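Local coordinates for protein alpha-1,2-mannosyltransferase (Ktr4), putative (Neosartorya fumigata, PDB 7BOO) that is a putative fungal glycosyltransferase of the glycolipid 2-alpha-mannosyltransferase family, with a GT-A-type fold built round a mixed beta sheet flanked by helices, at residues 50-55 with 95-100; 74-79 with 104-109; 189-194 with 281-286; 247-252 with 324-329. All coordinates share one frame; numbering follows the deposited sequence. Where two conformers were deposited one is given.

Contact 1 (50-55 with 95-100); sequences WRADDN and NSKFNY. With NA (sodium ion), chain G.
Ala52 and Lys97 bring the two backbones closest, with CA atoms 5.8 Å apart, where the type I turn from Ala52 to Asn55 lies against the C-terminal part of helix 80-98. No hydrogen bond crosses between 50-55 and 95-100; the touch is van der Waals packing of methyl, methylene and ring, the ring also lying against the loop backbone. Ala52 CB rests 3.7 Å from Lys97 CB and also lies over one face of the Phe98 ring, 4.0 Å from CE1. A methyl is small enough to touch both without pushing the backbones apart. Phe98 has CG anti to its own carbonyl carbon (chi1 -65°), which swings the ring out toward the loop, and CE1 meets Trp50 O obliquely at 3.7 Å. Lys97 lends its first methylene; its chain then bends away, and NZ binds Thr93 O and the carboxylate of Asp204. Within the loop, Asn55 ND2 donates to Arg51 O at 2.9 Å in a nearly straight bond (167°), in the carbonyl plane. A sodium ion joins the ends of the turn, coordinated by Ala52 O at 2.4 Å, Asn55 O at 2.2 Å and two waters. Outside the turn, Trp50 NE1 bonds to Asp213 and the Arg51 guanidinium pairs with Glu44. The chemistry is consistent with a loop shaped by its own bonds, the ion and outside partners, meeting the helix by van der Waals packing at the surface.

Contact 2 (74-79 with 104-109); sequences LVRNEE and FFNDKP
Leu74 and Phe105 form a parallel bridge at the C-terminal ends of neighbouring strands 69-74 and 102-106, with CA atoms 4.7 Å apart. Val75 N donates a hydrogen bond to Phe105 O over 2.9 Å. Leu74 CD1 reaches over the same carbonyl to lie 4.0 Å from Phe105 CB, a branched apolar chain packed along the bridge. Val75 and Phe104 run side by side, CG1 to CD1 at 4.0 Å, and both pack on Leu83 of the helix that follows. The strand, helix 80-98 and the next parallel strand make a beta-alpha-beta crossover, the unit of Rossmann-like sheets such as the GT-A core; segment 74-79 is the turn from first strand to helix. Glu79, at the N-cap position, folds its carboxylate back so that OE1 accepts Arg76 N along an almost straight line (177°), using the lone pair away from the other oxygen. Its CD lies over the rim of one guanidinium face of Arg76, and Arg76 NH2 and Glu79 OE2, 3.5 Å apart, attract as charges alone. Asn106 packs CB against Val75 O at 3.3 Å. Asn77, with CG anti to its carbonyl carbon (chi1 -70°), spans to the loop beyond the second strand: ND2 donates to Pro109 O at 3.0 Å, with that oxygen in the amide plane, and OD1 accepts Thr111 N. An amide suits this place, donating and accepting at once.

Contact 3 (189-194 with 281-286); sequences YYWRVE and SNFEIG
Tyr190 and Gly286 form the tight end of this antiparallel strand pair, joined by two backbone hydrogen bonds. The Tyr190 ring takes the position between its backbone N and carbonyl carbon (chi1 72°), which lays it across Gly286, CE1 to CA 3.5 Å; without a side chain, glycine leaves room for the ring. Its OH donates to Glu284 OE2 at 2.7 Å, from above the carboxylate plane. On the face of Trp191, Ile285 CG1 makes a CH-pi contact 3.8 Å from the centroid of the five-membered ring, while the Phe283 ring meets the indole obliquely, CE2 to NE1 3.5 Å. Packing gives way to water and charge toward Arg192, which is partly exposed. Its extended chain places the guanidinium over Ser281 O, and NE and NH2 both grip Glu194 OE2 side-on, NE at 3.0 Å. One water links Arg192 NH1 to Glu284 OE2, and another links Glu194 N to Asn282 O. Arg192 NH1 also pairs with Asp316, while Glu284 OE1 is hydrogen-bonded to Tyr218 OH and His320 ND1. In the mixed central sheet of the GT-A-type fold, strand 189-192 lies between 284-287 and the parallel strand 69-74, with Trp191 packed against helices 80-98 and 207-213.

Contact 4 (247-252 with 324-329); sequences SYLSSN and LGLFAD
Phe327 turns one ring face to its neighbour Leu326, whose CB sits 3.7 Å above the ring centre, and its edge to the loop 247-252, where Tyr248 O lies near the ring plane, 3.4 Å from CD1. An aromatic edge, with its slightly positive hydrogens, suits a carbonyl oxygen. Tyr248 CB also packs against the ring, 3.8 Å from Phe327 CE1. Leu249 CD2 meets Leu326 CD2 at 3.7 Å. Loop 247-252 covers the C-terminal end of helix 316-327: Ser250 N points almost straight at the helix carbonyl Leu326 O, 2.7 Å away, and the Ser250 hydroxyl, held between backbone N and carbonyl carbon (chi1 64°), donates to Ala328 O, just beyond the helix, at 2.7 Å from above the carbonyl plane. Serine thus serves two carbonyls with a single residue. A water donates to both Tyr248 O and Phe327 O. Further along, Asn252 OD1 and Asp329 OD1 stand 2.9 Å apart as two acceptors; Ala331 N donates to the aspartate oxygen and weakly to the asparagine. Tyr248 leads away to bond Glu294 of helix 294-306, and Leu326 packs on helices 234-244 and 255-258.

Overall arrangement
Contacts 2 and 3 belong to the central mixed sheet, in which strand 69-74 lies between 102-106 and 189-192; their centres are about 16 Å apart and they touch at Leu74 and Glu194. Helix 80-98 runs from segment 74-79 of contact 2 to segment 95-100 of contact 1, and strand 102-106 then returns to contact 2; their segments alternate along the chain, with centres about 28 Å apart. The segments of contacts 3 and 4 also alternate, centres about 21 Å apart. Contact 4 lies across the chain's centre from contact 2, about 34 Å between centres. Contact 3 marks the core, where parallel strands join antiparallel ones, while contacts 1 and 4 fasten peripheral loops to helix ends.

Contact 1 (50-55 with 95-100)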
# COMPACT_ATOMS: atom_id res chain seq x y z
N TRP A 50 15.33 -4.20 -16.88
CA TRP A 50 15.17 -5.55 -17.41
C TRP A 50 13.94 -5.62 -18.31
O TRP A 50 12.81 -5.42 -17.85
CB TRP A 50 15.10 -6.56 -16.27
CG TRP A 50 16.39 -6.63 -15.54
CD1 TRP A 50 16.75 -5.92 -14.43
CD2 TRP A 50 17.53 -7.42 -15.91
NE1 TRP A 50 18.04 -6.24 -14.06
CE2 TRP A 50 18.54 -7.16 -14.95
CE3 TRP A 50 17.79 -8.34 -16.93
CZ2 TRP A 50 19.80 -7.77 -15.00
CZ3 TRP A 50 19.04 -8.95 -16.98
CH2 TRP A 50 20.03 -8.67 -16.02
N ARG A 51 14.18 -5.91 -19.60
CA ARG A 51 13.14 -5.96 -20.63
C ARG A 51 12.69 -7.39 -20.92
O ARG A 51 13.50 -8.31 -20.90
CB ARG A 51 13.67 -5.40 -21.95
CG ARG A 51 14.31 -4.03 -21.89
CD ARG A 51 13.28 -2.99 -21.56
NE ARG A 51 13.82 -1.63 -21.67
CZ ARG A 51 13.12 -0.53 -21.41
NH1 ARG A 51 11.85 -0.62 -21.01
NH2 ARG A 51 13.68 0.67 -21.52
N ALA A 52 11.41 -7.55 -21.25
CA ALA A 52 10.88 -8.84 -21.66
C ALA A 52 11.41 -9.33 -23.01
O ALA A 52 11.61 -10.53 -23.17
CB ALA A 52 9.36 -8.81 -21.69
N ASP A 53 11.64 -8.43 -23.97
CA ASP A 53 12.08 -8.81 -25.33
C ASP A 53 13.54 -9.28 -25.38
O ASP A 53 13.96 -9.87 -26.36
CB ASP A 53 11.91 -7.63 -26.30
CG ASP A 53 10.46 -7.37 -26.63
OD1 ASP A 53 9.62 -8.27 -26.42
OD2 ASP A 53 10.16 -6.25 -27.11
N ASP A 54 14.29 -8.99 -24.32
CA ASP A 54 15.72 -9.23 -24.18
C ASP A 54 16.04 -10.42 -23.28
O ASP A 54 17.22 -10.72 -23.07
CB ASP A 54 16.33 -7.99 -23.45
CG ASP A 54 17.04 -7.05 -24.37
OD1 ASP A 54 16.54 -6.80 -25.49
OD2 ASP A 54 18.09 -6.53 -23.96
N ASN A 55 15.03 -11.01 -22.65
CA ASN A 55 15.23 -11.97 -21.58
C ASN A 55 14.28 -13.14 -21.65
O ASN A 55 13.24 -13.07 -22.31
CB ASN A 55 15.08 -11.29 -20.21
CG ASN A 55 16.28 -10.43 -19.87
OD1 ASN A 55 17.29 -10.95 -19.42
ND2 ASN A 55 16.17 -9.12 -20.08
N ASN A 95 2.06 -8.03 -16.54
CA ASN A 95 2.45 -9.40 -16.21
C ASN A 95 2.38 -10.43 -17.36
O ASN A 95 3.00 -11.48 -17.26
CB ASN A 95 1.69 -9.94 -15.00
CG ASN A 95 2.45 -11.06 -14.29
OD1 ASN A 95 3.66 -10.98 -14.10
ND2 ASN A 95 1.74 -12.11 -13.91
N SER A 96 1.67 -10.13 -18.45
CA SER A 96 1.69 -11.05 -19.60
C SER A 96 3.10 -11.13 -20.21
O SER A 96 3.44 -12.13 -20.85
CB SER A 96 0.65 -10.65 -20.65
OG SER A 96 0.96 -9.40 -21.21
N LYS A 97 3.92 -10.10 -20.01
CA LYS A 97 5.31 -10.10 -20.49
C LYS A 97 6.30 -10.75 -19.52
O LYS A 97 7.28 -11.34 -19.94
CB LYS A 97 5.77 -8.67 -20.79
CG LYS A 97 4.98 -7.98 -21.88
CD LYS A 97 5.22 -6.47 -21.89
CE LYS A 97 4.60 -5.80 -20.66
NZ LYS A 97 4.09 -4.45 -20.96
N PHE A 98 6.05 -10.61 -18.22
CA PHE A 98 7.01 -11.00 -17.19
C PHE A 98 6.63 -12.28 -16.45
O PHE A 98 7.51 -12.97 -15.96
CB PHE A 98 7.24 -9.83 -16.24
CG PHE A 98 7.88 -8.65 -16.91
CD1 PHE A 98 9.23 -8.69 -17.26
CD2 PHE A 98 7.15 -7.51 -17.24
CE1 PHE A 98 9.83 -7.63 -17.89
CE2 PHE A 98 7.75 -6.45 -17.88
CZ PHE A 98 9.09 -6.50 -18.20
N ASN A 99 5.33 -12.56 -16.33
CA ASN A 99 4.82 -13.84 -15.83
C ASN A 99 5.24 -14.20 -14.42
O ASN A 99 5.59 -15.35 -14.12
CB ASN A 99 5.16 -14.97 -16.81
CG ASN A 99 4.56 -14.73 -18.17
OD1 ASN A 99 3.35 -14.78 -18.33
ND2 ASN A 99 5.40 -14.44 -19.14
N TYR A 100 5.17 -13.21 -13.53
CA TYR A 100 5.37 -13.46 -12.11
C TYR A 100 4.13 -14.17 -11.56
O TYR A 100 3.02 -13.96 -12.04
CB TYR A 100 5.68 -12.15 -11.35
CG TYR A 100 7.13 -11.73 -11.44
CD1 TYR A 100 8.05 -12.18 -10.51
CD2 TYR A 100 7.58 -10.88 -12.46
CE1 TYR A 100 9.38 -11.81 -10.58
CE2 TYR A 100 8.92 -10.52 -12.54
CZ TYR A 100 9.81 -10.98 -11.59
OH TYR A 100 11.13 -10.60 -11.62
NA NA G . 11.63 -12.81 -23.82
O HOH W 1 10.13 -14.06 -22.56
O HOH W 2 10.29 -12.37 -25.65

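Contact 2 (74-79 with 104-109)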
# COMPACT_ATOMS: atom_id res chain seq x y z
N LEU A 74 -5.16 -10.19 -0.85
CA LEU A 74 -6.07 -10.65 0.19
C LEU A 74 -7.46 -10.45 -0.37
O LEU A 74 -7.89 -9.32 -0.59
CB LEU A 74 -5.90 -9.86 1.49
CG LEU A 74 -6.78 -10.31 2.67
CD1 LEU A 74 -6.35 -11.68 3.17
CD2 LEU A 74 -6.73 -9.29 3.79
N VAL A 75 -8.16 -11.55 -0.63
CA VAL A 75 -9.38 -11.48 -1.42
C VAL A 75 -10.34 -12.62 -1.06
O VAL A 75 -9.91 -13.75 -0.81
CB VAL A 75 -9.04 -11.48 -2.93
CG1 VAL A 75 -8.21 -12.69 -3.33
CG2 VAL A 75 -10.30 -11.37 -3.79
N ARG A 76 -11.62 -12.28 -1.03
CA ARG A 76 -12.70 -13.23 -0.73
C ARG A 76 -13.26 -13.81 -2.03
O ARG A 76 -13.16 -13.20 -3.10
CB ARG A 76 -13.81 -12.52 0.05
CG ARG A 76 -13.35 -11.93 1.38
CD ARG A 76 -14.51 -11.38 2.20
NE ARG A 76 -15.28 -10.35 1.50
CZ ARG A 76 -14.90 -9.08 1.31
NH1 ARG A 76 -13.73 -8.62 1.78
NH2 ARG A 76 -15.69 -8.24 0.65
N ASN A 77 -13.88 -14.99 -1.92
CA ASN A 77 -14.53 -15.66 -3.07
C ASN A 77 -15.57 -14.76 -3.73
O ASN A 77 -15.70 -14.74 -4.94
CB ASN A 77 -15.18 -16.98 -2.65
CG ASN A 77 -14.16 -18.05 -2.29
OD1 ASN A 77 -13.34 -18.44 -3.12
ND2 ASN A 77 -14.21 -18.53 -1.05
N GLU A 78 -16.27 -13.98 -2.91
CA GLU A 78 -17.34 -13.09 -3.37
C GLU A 78 -16.85 -11.88 -4.18
O GLU A 78 -17.64 -11.22 -4.87
CB GLU A 78 -18.17 -12.61 -2.18
CG GLU A 78 -18.92 -13.73 -1.44
CD GLU A 78 -18.08 -14.54 -0.44
OE1 GLU A 78 -16.86 -14.29 -0.28
OE2 GLU A 78 -18.65 -15.46 0.18
N GLU A 79 -15.55 -11.57 -4.09
CA GLU A 79 -14.92 -10.50 -4.88
C GLU A 79 -14.32 -10.99 -6.21
O GLU A 79 -13.60 -10.23 -6.87
CB GLU A 79 -13.83 -9.81 -4.05
CG GLU A 79 -14.31 -9.19 -2.75
CD GLU A 79 -13.17 -8.70 -1.89
OE1 GLU A 79 -12.33 -9.52 -1.47
OE2 GLU A 79 -13.11 -7.48 -1.61
N PHE A 104 -2.89 -15.79 -3.80
CA PHE A 104 -4.12 -15.30 -3.22
C PHE A 104 -4.26 -15.77 -1.78
O PHE A 104 -3.93 -16.92 -1.46
CB PHE A 104 -5.31 -15.77 -4.07
CG PHE A 104 -5.23 -15.33 -5.50
CD1 PHE A 104 -5.43 -14.00 -5.85
CD2 PHE A 104 -4.93 -16.24 -6.51
CE1 PHE A 104 -5.34 -13.58 -7.16
CE2 PHE A 104 -4.84 -15.83 -7.83
CZ PHE A 104 -5.05 -14.50 -8.17
N PHE A 105 -4.72 -14.87 -0.92
CA PHE A 105 -4.86 -15.15 0.51
C PHE A 105 -6.28 -14.89 0.94
O PHE A 105 -6.93 -13.95 0.46
CB PHE A 105 -3.92 -14.29 1.35
CG PHE A 105 -2.47 -14.55 1.11
CD1 PHE A 105 -1.79 -13.89 0.10
CD2 PHE A 105 -1.77 -15.47 1.89
CE1 PHE A 105 -0.44 -14.13 -0.13
CE2 PHE A 105 -0.44 -15.72 1.67
CZ PHE A 105 0.24 -15.04 0.66
N ASN A 106 -6.77 -15.71 1.86
CA ASN A 106 -8.11 -15.56 2.40
C ASN A 106 -8.18 -16.30 3.73
O ASN A 106 -7.43 -17.26 3.96
CB ASN A 106 -9.12 -16.11 1.40
CG ASN A 106 -10.56 -15.80 1.75
OD1 ASN A 106 -10.85 -14.96 2.60
ND2 ASN A 106 -11.49 -16.46 1.07
N ASP A 107 -9.04 -15.83 4.63
CA ASP A 107 -9.24 -16.52 5.91
C ASP A 107 -10.04 -17.82 5.73
O ASP A 107 -9.84 -18.77 6.49
CB ASP A 107 -9.85 -15.59 6.99
CG ASP A 107 -11.21 -15.04 6.60
OD1 ASP A 107 -11.37 -14.52 5.48
OD2 ASP A 107 -12.13 -15.12 7.43
N LYS A 108 -10.93 -17.85 4.73
CA LYS A 108 -11.67 -19.05 4.31
C LYS A 108 -11.03 -19.74 3.09
O LYS A 108 -10.22 -19.12 2.39
CB LYS A 108 -13.12 -18.67 3.94
CG LYS A 108 -13.86 -17.80 4.94
CD LYS A 108 -13.95 -18.46 6.30
CE LYS A 108 -14.90 -17.71 7.22
NZ LYS A 108 -15.06 -18.45 8.50
N PRO A 109 -11.41 -21.01 2.80
CA PRO A 109 -10.92 -21.70 1.60
C PRO A 109 -11.44 -21.10 0.30
O PRO A 109 -12.59 -20.68 0.24
CB PRO A 109 -11.48 -23.13 1.76
CG PRO A 109 -11.75 -23.28 3.21
CD PRO A 109 -12.20 -21.92 3.65

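Contact 3 (189-194 with 281-286)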
# COMPACT_ATOMS: atom_id res chain seq x y z
N TYR A 189 10.24 -9.95 -2.55
CA TYR A 189 9.43 -8.79 -2.99
C TYR A 189 8.00 -9.20 -3.23
O TYR A 189 7.73 -10.33 -3.61
CB TYR A 189 10.01 -8.13 -4.24
CG TYR A 189 11.41 -7.61 -4.02
CD1 TYR A 189 11.63 -6.35 -3.47
CD2 TYR A 189 12.51 -8.40 -4.32
CE1 TYR A 189 12.91 -5.87 -3.25
CE2 TYR A 189 13.80 -7.93 -4.10
CZ TYR A 189 13.99 -6.68 -3.56
OH TYR A 189 15.28 -6.24 -3.33
N TYR A 190 7.09 -8.26 -3.00
CA TYR A 190 5.68 -8.46 -3.27
C TYR A 190 5.12 -7.23 -3.97
O TYR A 190 5.64 -6.13 -3.81
CB TYR A 190 4.90 -8.75 -1.98
CG TYR A 190 4.75 -7.53 -1.09
CD1 TYR A 190 5.80 -7.10 -0.29
CD2 TYR A 190 3.55 -6.80 -1.06
CE1 TYR A 190 5.68 -5.97 0.51
CE2 TYR A 190 3.42 -5.67 -0.25
CZ TYR A 190 4.49 -5.26 0.52
OH TYR A 190 4.41 -4.15 1.32
N TRP A 191 4.06 -7.45 -4.75
CA TRP A 191 3.24 -6.40 -5.33
C TRP A 191 1.83 -6.72 -4.85
O TRP A 191 1.21 -7.67 -5.32
CB TRP A 191 3.32 -6.42 -6.86
CG TRP A 191 2.56 -5.34 -7.59
CD1 TRP A 191 1.49 -4.61 -7.13
CD2 TRP A 191 2.80 -4.89 -8.92
NE1 TRP A 191 1.07 -3.73 -8.09
CE2 TRP A 191 1.85 -3.87 -9.20
CE3 TRP A 191 3.72 -5.24 -9.91
CZ2 TRP A 191 1.81 -3.20 -10.42
CZ3 TRP A 191 3.68 -4.57 -11.14
CH2 TRP A 191 2.72 -3.55 -11.38
N ARG A 192 1.35 -5.93 -3.89
CA ARG A 192 0.01 -6.08 -3.35
C ARG A 192 -1.00 -5.51 -4.33
O ARG A 192 -0.89 -4.35 -4.77
CB ARG A 192 -0.10 -5.37 -2.00
CG ARG A 192 -1.51 -5.26 -1.45
CD ARG A 192 -1.48 -4.69 -0.05
NE ARG A 192 -2.80 -4.22 0.35
CZ ARG A 192 -3.06 -3.55 1.48
NH1 ARG A 192 -2.10 -3.28 2.35
NH2 ARG A 192 -4.30 -3.14 1.71
N VAL A 193 -2.03 -6.31 -4.62
CA VAL A 193 -3.08 -5.96 -5.57
C VAL A 193 -4.42 -6.13 -4.86
O VAL A 193 -4.65 -7.15 -4.19
CB VAL A 193 -3.05 -6.88 -6.81
CG1 VAL A 193 -4.12 -6.47 -7.81
CG2 VAL A 193 -1.66 -6.85 -7.46
N GLU A 194 -5.28 -5.12 -4.97
CA GLU A 194 -6.63 -5.18 -4.40
C GLU A 194 -7.63 -5.57 -5.47
O GLU A 194 -7.45 -5.20 -6.64
CB GLU A 194 -7.08 -3.84 -3.80
CG GLU A 194 -6.46 -3.46 -2.47
CD GLU A 194 -6.57 -4.49 -1.38
OE1 GLU A 194 -7.66 -5.08 -1.24
OE2 GLU A 194 -5.57 -4.70 -0.66
N SER A 281 -2.00 2.16 0.64
CA SER A 281 -1.47 0.81 0.66
C SER A 281 -2.22 -0.26 -0.14
O SER A 281 -1.71 -1.37 -0.29
CB SER A 281 -1.35 0.34 2.10
OG SER A 281 -2.63 0.15 2.67
N ASN A 282 -3.42 0.03 -0.64
CA ASN A 282 -4.05 -0.88 -1.60
C ASN A 282 -3.13 -1.21 -2.79
O ASN A 282 -3.22 -2.32 -3.32
CB ASN A 282 -5.42 -0.37 -2.07
CG ASN A 282 -5.39 1.06 -2.51
OD1 ASN A 282 -4.89 1.40 -3.58
ND2 ASN A 282 -5.96 1.92 -1.69
N PHE A 283 -2.27 -0.27 -3.18
CA PHE A 283 -1.13 -0.52 -4.07
C PHE A 283 0.15 -0.49 -3.24
O PHE A 283 0.39 0.50 -2.55
CB PHE A 283 -1.01 0.56 -5.15
CG PHE A 283 0.25 0.47 -5.98
CD1 PHE A 283 1.46 0.98 -5.52
CD2 PHE A 283 0.23 -0.15 -7.23
CE1 PHE A 283 2.62 0.88 -6.26
CE2 PHE A 283 1.39 -0.25 -7.99
CZ PHE A 283 2.58 0.26 -7.50
N GLU A 284 0.97 -1.54 -3.32
CA GLU A 284 2.33 -1.54 -2.77
C GLU A 284 3.21 -2.45 -3.59
O GLU A 284 2.76 -3.53 -3.96
CB GLU A 284 2.38 -2.06 -1.34
CG GLU A 284 1.56 -1.29 -0.33
CD GLU A 284 1.82 -1.73 1.10
OE1 GLU A 284 1.82 -0.83 1.99
OE2 GLU A 284 2.03 -2.94 1.35
N ILE A 285 4.44 -2.02 -3.84
CA ILE A 285 5.51 -2.92 -4.26
C ILE A 285 6.58 -2.79 -3.18
O ILE A 285 7.10 -1.70 -2.96
CB ILE A 285 6.04 -2.57 -5.65
CG1 ILE A 285 4.90 -2.68 -6.67
CG2 ILE A 285 7.19 -3.51 -6.03
CD1 ILE A 285 5.25 -2.24 -8.09
N GLY A 286 6.89 -3.87 -2.48
CA GLY A 286 7.71 -3.77 -1.28
C GLY A 286 8.70 -4.89 -1.06
O GLY A 286 8.53 -5.98 -1.60
O HOH W 3 0.34 -4.68 2.67
O HOH W 4 -4.10 -2.60 -5.90

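Contact 4 (247-252 with 324-329)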
# COMPACT_ATOMS: atom_id res chain seq x y z
N SER A 247 17.75 3.80 19.15
CA SER A 247 18.64 3.47 18.04
C SER A 247 17.91 3.07 16.75
O SER A 247 18.55 2.92 15.72
CB SER A 247 19.61 2.35 18.45
OG SER A 247 18.95 1.10 18.50
N TYR A 248 16.59 2.87 16.80
CA TYR A 248 15.85 2.41 15.62
C TYR A 248 15.60 3.48 14.56
O TYR A 248 15.49 3.15 13.38
CB TYR A 248 14.53 1.76 16.05
CG TYR A 248 14.62 0.38 16.68
CD1 TYR A 248 15.86 -0.23 16.99
CD2 TYR A 248 13.47 -0.32 16.98
CE1 TYR A 248 15.91 -1.50 17.55
CE2 TYR A 248 13.51 -1.58 17.56
CZ TYR A 248 14.73 -2.16 17.84
OH TYR A 248 14.75 -3.41 18.41
N LEU A 249 15.50 4.74 14.96
CA LEU A 249 15.19 5.84 14.02
C LEU A 249 16.28 5.95 12.96
O LEU A 249 17.47 6.01 13.31
CB LEU A 249 15.07 7.16 14.81
CG LEU A 249 14.29 8.41 14.34
CD1 LEU A 249 15.19 9.59 14.11
CD2 LEU A 249 13.34 8.17 13.18
N SER A 250 15.91 5.94 11.69
CA SER A 250 16.91 6.06 10.62
C SER A 250 17.38 7.51 10.46
O SER A 250 16.68 8.46 10.84
CB SER A 250 16.36 5.53 9.28
OG SER A 250 15.27 6.30 8.83
N SER A 251 18.54 7.68 9.85
CA SER A 251 19.06 9.00 9.58
C SER A 251 18.28 9.69 8.44
O SER A 251 17.87 10.85 8.58
CB SER A 251 20.59 8.95 9.35
OG SER A 251 20.92 8.51 8.06
N ASN A 252 18.02 8.99 7.35
CA ASN A 252 17.24 9.55 6.24
C ASN A 252 15.76 9.20 6.48
O ASN A 252 15.18 8.35 5.81
CB ASN A 252 17.76 9.01 4.89
CG ASN A 252 17.28 9.82 3.69
OD1 ASN A 252 17.55 9.43 2.55
ND2 ASN A 252 16.58 10.92 3.91
N LEU A 324 7.93 2.95 7.64
CA LEU A 324 8.87 3.35 6.59
C LEU A 324 9.51 4.69 6.93
O LEU A 324 10.74 4.84 6.82
CB LEU A 324 8.19 3.44 5.22
CG LEU A 324 7.73 2.10 4.65
CD1 LEU A 324 6.63 2.29 3.60
CD2 LEU A 324 8.91 1.33 4.07
N GLY A 325 8.69 5.64 7.34
CA GLY A 325 9.17 6.99 7.63
C GLY A 325 10.11 7.10 8.82
O GLY A 325 10.87 8.03 8.90
N LEU A 326 10.06 6.14 9.74
CA LEU A 326 10.95 6.14 10.91
C LEU A 326 12.15 5.20 10.79
O LEU A 326 13.22 5.51 11.32
CB LEU A 326 10.16 5.77 12.15
CG LEU A 326 9.06 6.74 12.58
CD1 LEU A 326 8.32 6.15 13.76
CD2 LEU A 326 9.63 8.10 12.90
N PHE A 327 11.97 4.07 10.11
CA PHE A 327 12.95 2.97 10.10
C PHE A 327 13.60 2.66 8.76
O PHE A 327 14.64 2.02 8.74
CB PHE A 327 12.29 1.71 10.67
CG PHE A 327 11.53 1.97 11.95
CD1 PHE A 327 12.13 2.64 13.00
CD2 PHE A 327 10.20 1.56 12.08
CE1 PHE A 327 11.43 2.91 14.17
CE2 PHE A 327 9.49 1.84 13.24
CZ PHE A 327 10.11 2.50 14.29
N ALA A 328 13.01 3.11 7.65
CA ALA A 328 13.63 2.92 6.34
C ALA A 328 14.50 4.11 5.95
O ALA A 328 14.43 5.18 6.56
CB ALA A 328 12.56 2.69 5.27
N ASP A 329 15.30 3.91 4.92
CA ASP A 329 16.00 4.97 4.24
C ASP A 329 15.04 5.58 3.22
O ASP A 329 14.63 4.89 2.27
CB ASP A 329 17.22 4.35 3.55
CG ASP A 329 18.07 5.34 2.79
OD1 ASP A 329 17.72 6.53 2.63
OD2 ASP A 329 19.13 4.88 2.32
O HOH W 5 16.44 1.92 11.09